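Local coordinates for Serine/threonine-protein phosphatase 2A regulatory subunit B'' subunit alpha (Homo sapiens, PDB 4I5J) that binds calcium through an EF-hand and, as a regulatory B'' subunit of protein phosphatase 2A, might modulate the enzyme's substrate selectivity, activity and localisation, at residues L36-V41 / R59-V64; I68-N73 / N188-E193; R197-D202 / E213-E218. All coordinates share one frame; numbering follows the deposited sequence.

Interaction 1 of 3, residues L36-V41 / R59-V64; sequences LLQDVV and RYITTV
The Tyr60 ring meets Val41 at its edge, where methyl CG2 lies near the ring plane, 3.8 Å from Tyr60 CE2. One face of the same ring is lined from within its own helix by Val64 CG2, displaced toward the rim, while Leu37 CD1 approaches obliquely, at a looser 4.3 Å from Tyr60 CE2. The ring is directed to this place by a first torsion that sets CG anti to the backbone N (chi1 171°), and its hydroxyl, at the far end, is hydrogen-bonded to the carbonyl oxygen of Phe110.

Next to the ring, Ile61 packs among Leu37, Gln38 and Val41. Its branch CG2 lies 3.7 Å from Leu37 CB, the two side chains sliding past each other in opposite directions. The other branch begins at Ile61 CG1, which lies 4.0 Å from Val41 CG2, and runs on to a terminal methyl, CD1, that rests beside the aliphatic CG of Gln38. Leu37 CD1 comes to 3.9 Å from Val64 CG1. The contact is purely apolar, branched aliphatic groups meeting beside one aromatic ring.

The two helical segments approach to 10.2 Å between axes, their directions 125° apart. This is buried helix-helix packing within an EF-hand domain, away from the calcium site, and it sets helix 34-43 against the first half of helix 54-72. Leu47 and Leu50 of the intervening loop reach Tyr60 and Val41 respectively, helix 90-97 touches Leu36 and Val40, and helix 112-125 packs against Arg59 and Thr63.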
loop_
_atom_site.group_PDB
_atom_site.type_symbol
_atom_site.label_atom_id
_atom_site.label_comp_id
_atom_site.label_asym_id
_atom_site.label_seq_id
_atom_site.Cartn_x
_atom_site.Cartn_y
_atom_site.Cartn_z
ATOM N N LEU A 36 -21.314 7.959 0.873
ATOM C CA LEU A 36 -21.556 6.531 1.077
ATOM C C LEU A 36 -21.039 6.078 2.456
ATOM O O LEU A 36 -21.717 5.358 3.193
ATOM C CB LEU A 36 -20.884 5.707 -0.034
ATOM C CG LEU A 36 -20.941 4.195 0.183
ATOM C CD1 LEU A 36 -22.377 3.746 0.140
ATOM C CD2 LEU A 36 -20.131 3.436 -0.834
ATOM N N LEU A 37 -19.832 6.514 2.798
ATOM C CA LEU A 37 -19.233 6.164 4.079
ATOM C C LEU A 37 -19.981 6.811 5.227
ATOM O O LEU A 37 -20.133 6.223 6.283
ATOM C CB LEU A 37 -17.758 6.571 4.121
ATOM C CG LEU A 37 -16.782 5.399 3.994
ATOM C CD1 LEU A 37 -16.973 4.413 5.143
ATOM C CD2 LEU A 37 -16.932 4.688 2.663
ATOM N N GLN A 38 -20.440 8.032 5.026
ATOM C CA GLN A 38 -21.172 8.710 6.087
ATOM C C GLN A 38 -22.454 7.968 6.365
ATOM O O GLN A 38 -22.868 7.808 7.511
ATOM C CB GLN A 38 -21.480 10.143 5.683
ATOM C CG GLN A 38 -20.238 10.963 5.554
ATOM C CD GLN A 38 -20.490 12.416 5.809
ATOM O OE1 GLN A 38 -20.356 13.253 4.913
ATOM N NE2 GLN A 38 -20.859 12.736 7.050
ATOM N N ASP A 39 -23.079 7.508 5.295
ATOM C CA ASP A 39 -24.269 6.700 5.415
ATOM C C ASP A 39 -23.974 5.395 6.161
ATOM O O ASP A 39 -24.726 5.010 7.059
ATOM C CB ASP A 39 -24.847 6.417 4.030
ATOM C CG ASP A 39 -26.276 5.960 4.091
ATOM O OD1 ASP A 39 -27.076 6.656 4.750
ATOM O OD2 ASP A 39 -26.597 4.900 3.509
ATOM N N VAL A 40 -22.883 4.720 5.805
ATOM C CA VAL A 40 -22.516 3.477 6.489
ATOM C C VAL A 40 -22.255 3.709 7.984
ATOM O O VAL A 40 -22.721 2.943 8.827
ATOM C CB VAL A 40 -21.291 2.822 5.856
ATOM C CG1 VAL A 40 -20.671 1.814 6.811
ATOM C CG2 VAL A 40 -21.664 2.157 4.496
ATOM N N VAL A 41 -21.524 4.778 8.305
ATOM C CA VAL A 41 -21.203 5.094 9.696
ATOM C C VAL A 41 -22.449 5.521 10.479
ATOM O O VAL A 41 -22.571 5.246 11.668
ATOM C CB VAL A 41 -20.124 6.199 9.793
ATOM C CG1 VAL A 41 -19.912 6.623 11.241
ATOM C CG2 VAL A 41 -18.821 5.711 9.205
ATOM N N ARG A 59 -11.174 10.122 10.589
ATOM C CA ARG A 59 -10.083 9.195 10.340
ATOM C C ARG A 59 -10.553 7.830 9.833
ATOM O O ARG A 59 -9.893 7.227 8.990
ATOM C CB ARG A 59 -9.249 9.010 11.611
ATOM C CG ARG A 59 -8.422 10.220 11.972
ATOM C CD ARG A 59 -7.446 10.560 10.873
ATOM N NE ARG A 59 -6.499 11.578 11.311
ATOM C CZ ARG A 59 -5.856 12.400 10.486
ATOM N NH1 ARG A 59 -6.068 12.339 9.175
ATOM N NH2 ARG A 59 -5.006 13.295 10.975
ATOM N N TYR A 60 -11.664 7.328 10.368
ATOM C CA TYR A 60 -12.187 6.022 9.945
ATOM C C TYR A 60 -12.622 6.082 8.485
ATOM O O TYR A 60 -12.250 5.234 7.680
ATOM C CB TYR A 60 -13.351 5.562 10.841
ATOM C CG TYR A 60 -14.045 4.334 10.307
ATOM C CD1 TYR A 60 -13.468 3.079 10.431
ATOM C CD2 TYR A 60 -15.264 4.435 9.647
ATOM C CE1 TYR A 60 -14.102 1.939 9.915
ATOM C CE2 TYR A 60 -15.905 3.307 9.130
ATOM C CZ TYR A 60 -15.328 2.070 9.275
ATOM O OH TYR A 60 -15.972 0.966 8.768
ATOM N N ILE A 61 -13.389 7.106 8.138
ATOM C CA ILE A 61 -13.822 7.297 6.768
ATOM C C ILE A 61 -12.638 7.468 5.804
ATOM O O ILE A 61 -12.595 6.833 4.747
ATOM C CB ILE A 61 -14.796 8.469 6.675
ATOM C CG1 ILE A 61 -16.094 8.101 7.416
ATOM C CG2 ILE A 61 -15.067 8.828 5.209
ATOM C CD1 ILE A 61 -17.099 9.227 7.483
ATOM N N THR A 62 -11.666 8.292 6.182
ATOM C CA THR A 62 -10.461 8.469 5.375
ATOM C C THR A 62 -9.772 7.129 5.151
ATOM O O THR A 62 -9.313 6.812 4.044
ATOM C CB THR A 62 -9.459 9.388 6.099
ATOM O OG1 THR A 62 -9.975 10.724 6.156
ATOM C CG2 THR A 62 -8.110 9.392 5.372
ATOM N N THR A 63 -9.709 6.331 6.221
ATOM C CA THR A 63 -8.992 5.067 6.169
ATOM C C THR A 63 -9.721 4.046 5.300
ATOM O O THR A 63 -9.086 3.362 4.488
ATOM C CB THR A 63 -8.766 4.511 7.568
ATOM O OG1 THR A 63 -7.997 5.459 8.324
ATOM C CG2 THR A 63 -8.019 3.196 7.507
ATOM N N VAL A 64 -11.046 3.956 5.440
ATOM C CA VAL A 64 -11.809 3.026 4.615
ATOM C C VAL A 64 -11.702 3.429 3.150
ATOM O O VAL A 64 -11.557 2.574 2.259
ATOM C CB VAL A 64 -13.298 2.958 5.014
ATOM C CG1 VAL A 64 -14.088 2.075 4.014
ATOM C CG2 VAL A 64 -13.438 2.433 6.439
#

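Interaction 2 of 3, residues I68-N73 / N188-E193; sequences IFYTVN and NPTSIE
Thr190 lays its methyl CG2 over the centre of the Tyr70 ring, a CH-pi contact 3.6 Å from the centroid and 9° off the ring normal. Tyr70 has CG anti to the backbone N (chi1 -174°), swinging its ring toward the other helix. Thr190 places CG2 anti to its N and OG1 anti to its carbonyl carbon, so that while the methyl meets the ring the hydroxyl donates to Tyr70 O, 2.6 Å from Thr190 OG1.

Asn188 sits at the N-cap of helix 189-199, facing the last turn of helix 54-72. Its CG stands between the backbone N and the carbonyl carbon (chi1 85°), which brings OD1 back to the helix N-H groups: OD1 accepts from Ser191 N at 3.1 Å and, weakly, from Thr190 N. Asn188 ND2, in the plane of the Tyr70 ring at the edge, gives a weak bond of 3.5 Å to Tyr70 OH, whose stronger partner is Ser182 OG. A leucine in place of Tyr70 would probably leave the Thr190 methyl without its aromatic face and Ser182 and Asn188 without their shared hydroxyl partner.

Tyr70 takes both halves of the threonine, hydroxyl on carbonyl and methyl on ring, probably fixing the Thr190 rotation.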
loop_
_atom_site.group_PDB
_atom_site.type_symbol
_atom_site.label_atom_id
_atom_site.label_comp_id
_atom_site.label_asym_id
_atom_site.label_seq_id
_atom_site.Cartn_x
_atom_site.Cartn_y
_atom_site.Cartn_z
ATOM N N ILE A 68 -10.336 1.211 0.064
ATOM C CA ILE A 68 -11.125 0.962 -1.140
ATOM C C ILE A 68 -10.219 1.229 -2.350
ATOM O O ILE A 68 -10.030 0.354 -3.202
ATOM C CB ILE A 68 -12.383 1.879 -1.183
ATOM C CG1 ILE A 68 -13.484 1.370 -0.238
ATOM C CG2 ILE A 68 -12.955 1.944 -2.600
ATOM C CD1 ILE A 68 -14.583 2.439 0.079
ATOM N N PHE A 69 -9.607 2.408 -2.406
ATOM C CA PHE A 69 -8.755 2.728 -3.550
ATOM C C PHE A 69 -7.549 1.837 -3.655
ATOM O O PHE A 69 -7.132 1.467 -4.764
ATOM C CB PHE A 69 -8.375 4.209 -3.575
ATOM C CG PHE A 69 -9.462 5.061 -4.132
ATOM C CD1 PHE A 69 -10.641 5.247 -3.416
ATOM C CD2 PHE A 69 -9.368 5.580 -5.406
ATOM C CE1 PHE A 69 -11.678 6.001 -3.946
ATOM C CE2 PHE A 69 -10.404 6.331 -5.935
ATOM C CZ PHE A 69 -11.556 6.537 -5.192
ATOM N N TYR A 70 -6.990 1.493 -2.503
ATOM C CA TYR A 70 -5.822 0.628 -2.467
ATOM C C TYR A 70 -6.095 -0.676 -3.217
ATOM O O TYR A 70 -5.286 -1.127 -4.021
ATOM C CB TYR A 70 -5.452 0.322 -1.019
ATOM C CG TYR A 70 -4.167 -0.441 -0.847
ATOM C CD1 TYR A 70 -2.982 0.226 -0.575
ATOM C CD2 TYR A 70 -4.132 -1.820 -0.959
ATOM C CE1 TYR A 70 -1.798 -0.464 -0.407
ATOM C CE2 TYR A 70 -2.939 -2.531 -0.790
ATOM C CZ TYR A 70 -1.788 -1.850 -0.515
ATOM O OH TYR A 70 -0.604 -2.535 -0.346
ATOM N N THR A 71 -7.247 -1.274 -2.949
ATOM C CA THR A 71 -7.590 -2.568 -3.513
ATOM C C THR A 71 -8.289 -2.455 -4.868
ATOM O O THR A 71 -8.052 -3.251 -5.771
ATOM C CB THR A 71 -8.492 -3.319 -2.533
ATOM O OG1 THR A 71 -7.762 -3.561 -1.331
ATOM C CG2 THR A 71 -8.972 -4.634 -3.101
ATOM N N VAL A 72 -9.154 -1.464 -5.022
ATOM C CA VAL A 72 -9.988 -1.396 -6.224
ATOM C C VAL A 72 -9.331 -0.623 -7.384
ATOM O O VAL A 72 -9.345 -1.065 -8.536
ATOM C CB VAL A 72 -11.368 -0.784 -5.889
ATOM C CG1 VAL A 72 -12.200 -0.636 -7.129
ATOM C CG2 VAL A 72 -12.083 -1.663 -4.852
ATOM N N ASN A 73 -8.743 0.524 -7.079
ATOM C CA ASN A 73 -8.204 1.394 -8.120
ATOM C C ASN A 73 -6.829 0.972 -8.667
ATOM O O ASN A 73 -5.840 1.676 -8.495
ATOM C CB ASN A 73 -8.144 2.819 -7.593
ATOM C CG ASN A 73 -7.709 3.797 -8.639
ATOM O OD1 ASN A 73 -6.922 4.704 -8.360
ATOM N ND2 ASN A 73 -8.208 3.617 -9.863
ATOM N N ASN A 188 -0.104 -8.920 -1.977
ATOM C CA ASN A 188 -1.194 -8.418 -2.780
ATOM C C ASN A 188 -0.641 -7.596 -3.940
ATOM O O ASN A 188 0.476 -7.085 -3.867
ATOM C CB ASN A 188 -2.209 -7.656 -1.907
ATOM C CG ASN A 188 -1.833 -6.229 -1.683
ATOM O OD1 ASN A 188 -1.974 -5.401 -2.583
ATOM N ND2 ASN A 188 -1.373 -5.910 -0.465
ATOM N N PRO A 189 -1.405 -7.469 -5.025
ATOM C CA PRO A 189 -0.819 -6.818 -6.204
ATOM C C PRO A 189 -0.568 -5.305 -6.056
ATOM O O PRO A 189 0.289 -4.772 -6.763
ATOM C CB PRO A 189 -1.857 -7.085 -7.294
ATOM C CG PRO A 189 -3.144 -7.264 -6.544
ATOM C CD PRO A 189 -2.767 -7.973 -5.283
ATOM N N THR A 190 -1.289 -4.615 -5.173
ATOM C CA THR A 190 -1.025 -3.195 -5.002
ATOM C C THR A 190 0.319 -3.000 -4.328
ATOM O O THR A 190 1.130 -2.160 -4.735
ATOM C CB THR A 190 -2.108 -2.483 -4.175
ATOM O OG1 THR A 190 -3.372 -2.620 -4.826
ATOM C CG2 THR A 190 -1.784 -0.999 -4.054
ATOM N N SER A 191 0.548 -3.773 -3.280
ATOM C CA SER A 191 1.809 -3.695 -2.562
ATOM C C SER A 191 3.006 -3.977 -3.475
ATOM O O SER A 191 4.019 -3.243 -3.456
ATOM C CB SER A 191 1.802 -4.700 -1.427
ATOM O OG SER A 191 3.058 -4.694 -0.770
ATOM N N ILE A 192 2.888 -5.032 -4.278
ATOM C CA ILE A 192 3.961 -5.419 -5.196
ATOM C C ILE A 192 4.243 -4.283 -6.167
ATOM O O ILE A 192 5.396 -4.026 -6.500
ATOM C CB ILE A 192 3.637 -6.719 -5.955
ATOM C CG1 ILE A 192 3.449 -7.869 -4.968
ATOM C CG2 ILE A 192 4.758 -7.085 -6.988
ATOM C CD1 ILE A 192 2.936 -9.153 -5.643
ATOM N N GLU A 193 3.202 -3.576 -6.599
ATOM C CA GLU A 193 3.420 -2.440 -7.489
ATOM C C GLU A 193 4.047 -1.284 -6.724
ATOM O O GLU A 193 4.949 -0.598 -7.225
ATOM C CB GLU A 193 2.114 -1.980 -8.132
ATOM C CG GLU A 193 2.316 -0.712 -8.921
ATOM C CD GLU A 193 1.243 -0.498 -9.950
ATOM O OE1 GLU A 193 0.328 -1.351 -10.018
ATOM O OE2 GLU A 193 1.315 0.524 -10.674
#

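Interaction 3 of 3, residues R197-D202 / E213-E218; sequences RCMDVD and EYFYEE. With CA (calcium ion), chain B.
The calcium-binding EF-hand, in which helix 189-199 leads into the loop and helix 209-226 leads out, brings Met199 and Val201 against Phe215. The ring of Phe215 lies between two residues: over one face comes Met199 CG, and over the centre of the opposite face lies CD2 of the neighbouring Tyr214. Met199 bends at its last torsion (chi3 68°), which returns the terminal methyl to the ring, with Met199 CE 3.7 Å from Phe215 CD2. The sulfur makes an oblique Met-aromatic contact, SD of Met199 being 5.3 Å from the centroid of the Phe215 ring. Val201 adds methyl CG2, anti to its carbonyl carbon, at 3.8 Å from Phe215 CZ. The backbone takes part as well: Met199 O lies 3.5 Å from Phe215 CE2.

Just past the helix the chain folds into an inverse gamma turn centred on Asp200, closed by the bond from Val201 N to Met199 O. This turn sends Val201 toward the exiting helix while the Asp200 side chain points away from it, to the metal. Asp200 OD1 binds the calcium ion at 2.3 Å, and Asp202 OD1 does so at the same distance. Asp202 OD2 accepts a bond from a water that is itself a calcium ligand, so this carboxylate grips the ion directly and holds a second ligand in place. Asp204, Glu211 and the backbone oxygen of Val206 supply the remaining protein ligands.

Helix 263-271 packs on Met199, and Ile150 of helix 148-154 touches both Met199 and Phe215. In this EF-hand the apolar packing on Phe215 sits beside the ion; the helix-loop-helix with its carboxylate-rich calcium loop is the family's hallmark.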
loop_
_atom_site.group_PDB
_atom_site.type_symbol
_atom_site.label_atom_id
_atom_site.label_comp_id
_atom_site.label_asym_id
_atom_site.label_seq_id
_atom_site.Cartn_x
_atom_site.Cartn_y
_atom_site.Cartn_z
ATOM N N ARG A 197 7.462 0.472 -7.789
ATOM C CA ARG A 197 7.639 1.886 -8.117
ATOM C C ARG A 197 8.751 2.513 -7.273
ATOM O O ARG A 197 9.432 3.454 -7.710
ATOM C CB ARG A 197 6.341 2.642 -7.829
ATOM C CG ARG A 197 5.315 2.547 -8.914
ATOM C CD ARG A 197 3.920 2.843 -8.377
ATOM N NE ARG A 197 2.985 2.896 -9.488
ATOM C CZ ARG A 197 2.410 4.012 -9.915
ATOM N NH1 ARG A 197 2.651 5.167 -9.296
ATOM N NH2 ARG A 197 1.572 3.960 -10.942
ATOM N N CYS A 198 8.910 2.033 -6.037
ATOM C CA CYS A 198 9.993 2.566 -5.203
ATOM C C CYS A 198 11.355 2.097 -5.713
ATOM O O CYS A 198 12.311 2.868 -5.724
ATOM C CB CYS A 198 9.833 2.158 -3.744
ATOM S SG CYS A 198 8.445 2.935 -2.945
ATOM N N MET A 199 11.439 0.838 -6.136
ATOM C CA MET A 199 12.700 0.295 -6.656
ATOM C C MET A 199 13.029 0.776 -8.058
ATOM O O MET A 199 14.203 0.837 -8.438
ATOM C CB MET A 199 12.708 -1.232 -6.620
ATOM C CG MET A 199 12.745 -1.787 -5.195
ATOM S SD MET A 199 13.162 -3.546 -5.152
ATOM C CE MET A 199 14.876 -3.442 -5.721
ATOM N N ASP A 200 12.006 1.130 -8.829
ATOM C CA ASP A 200 12.245 1.623 -10.181
ATOM C C ASP A 200 12.735 3.064 -10.128
ATOM O O ASP A 200 12.008 3.987 -10.492
ATOM C CB ASP A 200 10.974 1.514 -11.028
ATOM C CG ASP A 200 11.217 1.838 -12.491
ATOM O OD1 ASP A 200 12.384 1.980 -12.885
ATOM O OD2 ASP A 200 10.237 1.953 -13.252
ATOM N N VAL A 201 13.970 3.249 -9.671
ATOM C CA VAL A 201 14.508 4.585 -9.447
ATOM C C VAL A 201 14.297 5.547 -10.618
ATOM O O VAL A 201 13.798 6.655 -10.424
ATOM C CB VAL A 201 15.994 4.535 -9.116
ATOM C CG1 VAL A 201 16.559 5.960 -8.963
ATOM C CG2 VAL A 201 16.232 3.709 -7.862
ATOM N N ASP A 202 14.659 5.128 -11.830
ATOM C CA ASP A 202 14.570 6.022 -12.990
ATOM C C ASP A 202 13.175 6.033 -13.610
ATOM O O ASP A 202 12.914 6.760 -14.559
ATOM C CB ASP A 202 15.637 5.679 -14.049
ATOM C CG ASP A 202 15.485 4.265 -14.619
ATOM O OD1 ASP A 202 14.415 3.649 -14.454
ATOM O OD2 ASP A 202 16.452 3.751 -15.228
ATOM N N GLU A 213 21.601 -2.907 -7.493
ATOM C CA GLU A 213 22.842 -2.776 -6.725
ATOM C C GLU A 213 22.768 -1.619 -5.750
ATOM O O GLU A 213 23.257 -1.699 -4.623
ATOM C CB GLU A 213 24.071 -2.583 -7.624
ATOM C CG GLU A 213 25.381 -2.693 -6.820
ATOM C CD GLU A 213 26.588 -2.219 -7.592
ATOM O OE1 GLU A 213 26.414 -1.684 -8.713
ATOM O OE2 GLU A 213 27.709 -2.377 -7.076
ATOM N N TYR A 214 22.138 -0.544 -6.199
ATOM C CA TYR A 214 22.003 0.653 -5.409
ATOM C C TYR A 214 21.348 0.331 -4.057
ATOM O O TYR A 214 21.848 0.740 -3.007
ATOM C CB TYR A 214 21.160 1.649 -6.182
ATOM C CG TYR A 214 20.695 2.836 -5.366
ATOM C CD1 TYR A 214 21.562 3.885 -5.079
ATOM C CD2 TYR A 214 19.385 2.924 -4.918
ATOM C CE1 TYR A 214 21.145 4.969 -4.363
ATOM C CE2 TYR A 214 18.953 4.013 -4.194
ATOM C CZ TYR A 214 19.839 5.029 -3.911
ATOM O OH TYR A 214 19.421 6.124 -3.194
ATOM N N PHE A 215 20.251 -0.423 -4.082
ATOM C CA PHE A 215 19.610 -0.822 -2.830
ATOM C C PHE A 215 20.454 -1.828 -2.088
ATOM O O PHE A 215 20.581 -1.760 -0.860
ATOM C CB PHE A 215 18.204 -1.381 -3.073
ATOM C CG PHE A 215 17.279 -0.380 -3.651
ATOM C CD1 PHE A 215 16.758 0.631 -2.861
ATOM C CD2 PHE A 215 16.942 -0.424 -4.990
ATOM C CE1 PHE A 215 15.924 1.585 -3.405
ATOM C CE2 PHE A 215 16.102 0.525 -5.537
ATOM C CZ PHE A 215 15.600 1.530 -4.757
ATOM N N TYR A 216 21.031 -2.774 -2.819
ATOM C CA TYR A 216 21.779 -3.846 -2.154
ATOM C C TYR A 216 23.060 -3.339 -1.486
ATOM O O TYR A 216 23.491 -3.869 -0.468
ATOM C CB TYR A 216 22.048 -5.035 -3.079
ATOM C CG TYR A 216 22.717 -6.202 -2.361
ATOM C CD1 TYR A 216 22.061 -6.896 -1.349
ATOM C CD2 TYR A 216 24.009 -6.583 -2.671
ATOM C CE1 TYR A 216 22.679 -7.951 -0.682
ATOM C CE2 TYR A 216 24.632 -7.639 -2.012
ATOM C CZ TYR A 216 23.966 -8.315 -1.020
ATOM O OH TYR A 216 24.593 -9.360 -0.368
ATOM N N GLU A 217 23.644 -2.289 -2.050
ATOM C CA GLU A 217 24.886 -1.727 -1.537
ATOM C C GLU A 217 24.696 -1.012 -0.197
ATOM O O GLU A 217 25.632 -0.915 0.589
ATOM C CB GLU A 217 25.502 -0.790 -2.592
ATOM C CG GLU A 217 27.034 -0.628 -2.525
ATOM C CD GLU A 217 27.410 0.745 -1.995
ATOM O OE1 GLU A 217 26.508 1.629 -1.942
ATOM O OE2 GLU A 217 28.589 0.932 -1.628
ATOM N N GLU A 218 23.489 -0.519 0.078
ATOM C CA GLU A 218 23.211 0.007 1.417
ATOM C C GLU A 218 23.087 -1.130 2.411
ATOM O O GLU A 218 23.628 -1.037 3.504
ATOM C CB GLU A 218 21.957 0.888 1.479
ATOM C CG GLU A 218 21.780 1.575 2.836
ATOM C CD GLU A 218 20.362 2.066 3.076
ATOM O OE1 GLU A 218 19.532 1.960 2.153
ATOM O OE2 GLU A 218 20.073 2.555 4.190
HETATM CA CA CA B . 14.343 1.394 -13.890
HETATM O O HOH W 1 16.271 1.194 -15.336
#

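Overall arrangement
The three contacts follow one another along the chain and span the molecule. Interaction 1 and interaction 2 share helix 54-72, their centres 19 Å apart, and touch where Leu37 CD2 meets Ile68 CD1 at 4.2 Å. Interaction 2, near the centre of the chain, joins helix 54-72 to helix 189-199, whose far end enters interaction 3, centred 21 Å from interaction 2. Interactions 1 and 3 lie on opposite sides of the centre, 36 Å apart, in the N-terminal and the calcium-binding EF-hand parts. The packing of the N-terminal EF-hand domain and the calcium site of this regulatory subunit are thus bridged by two helices that meet at interaction 2.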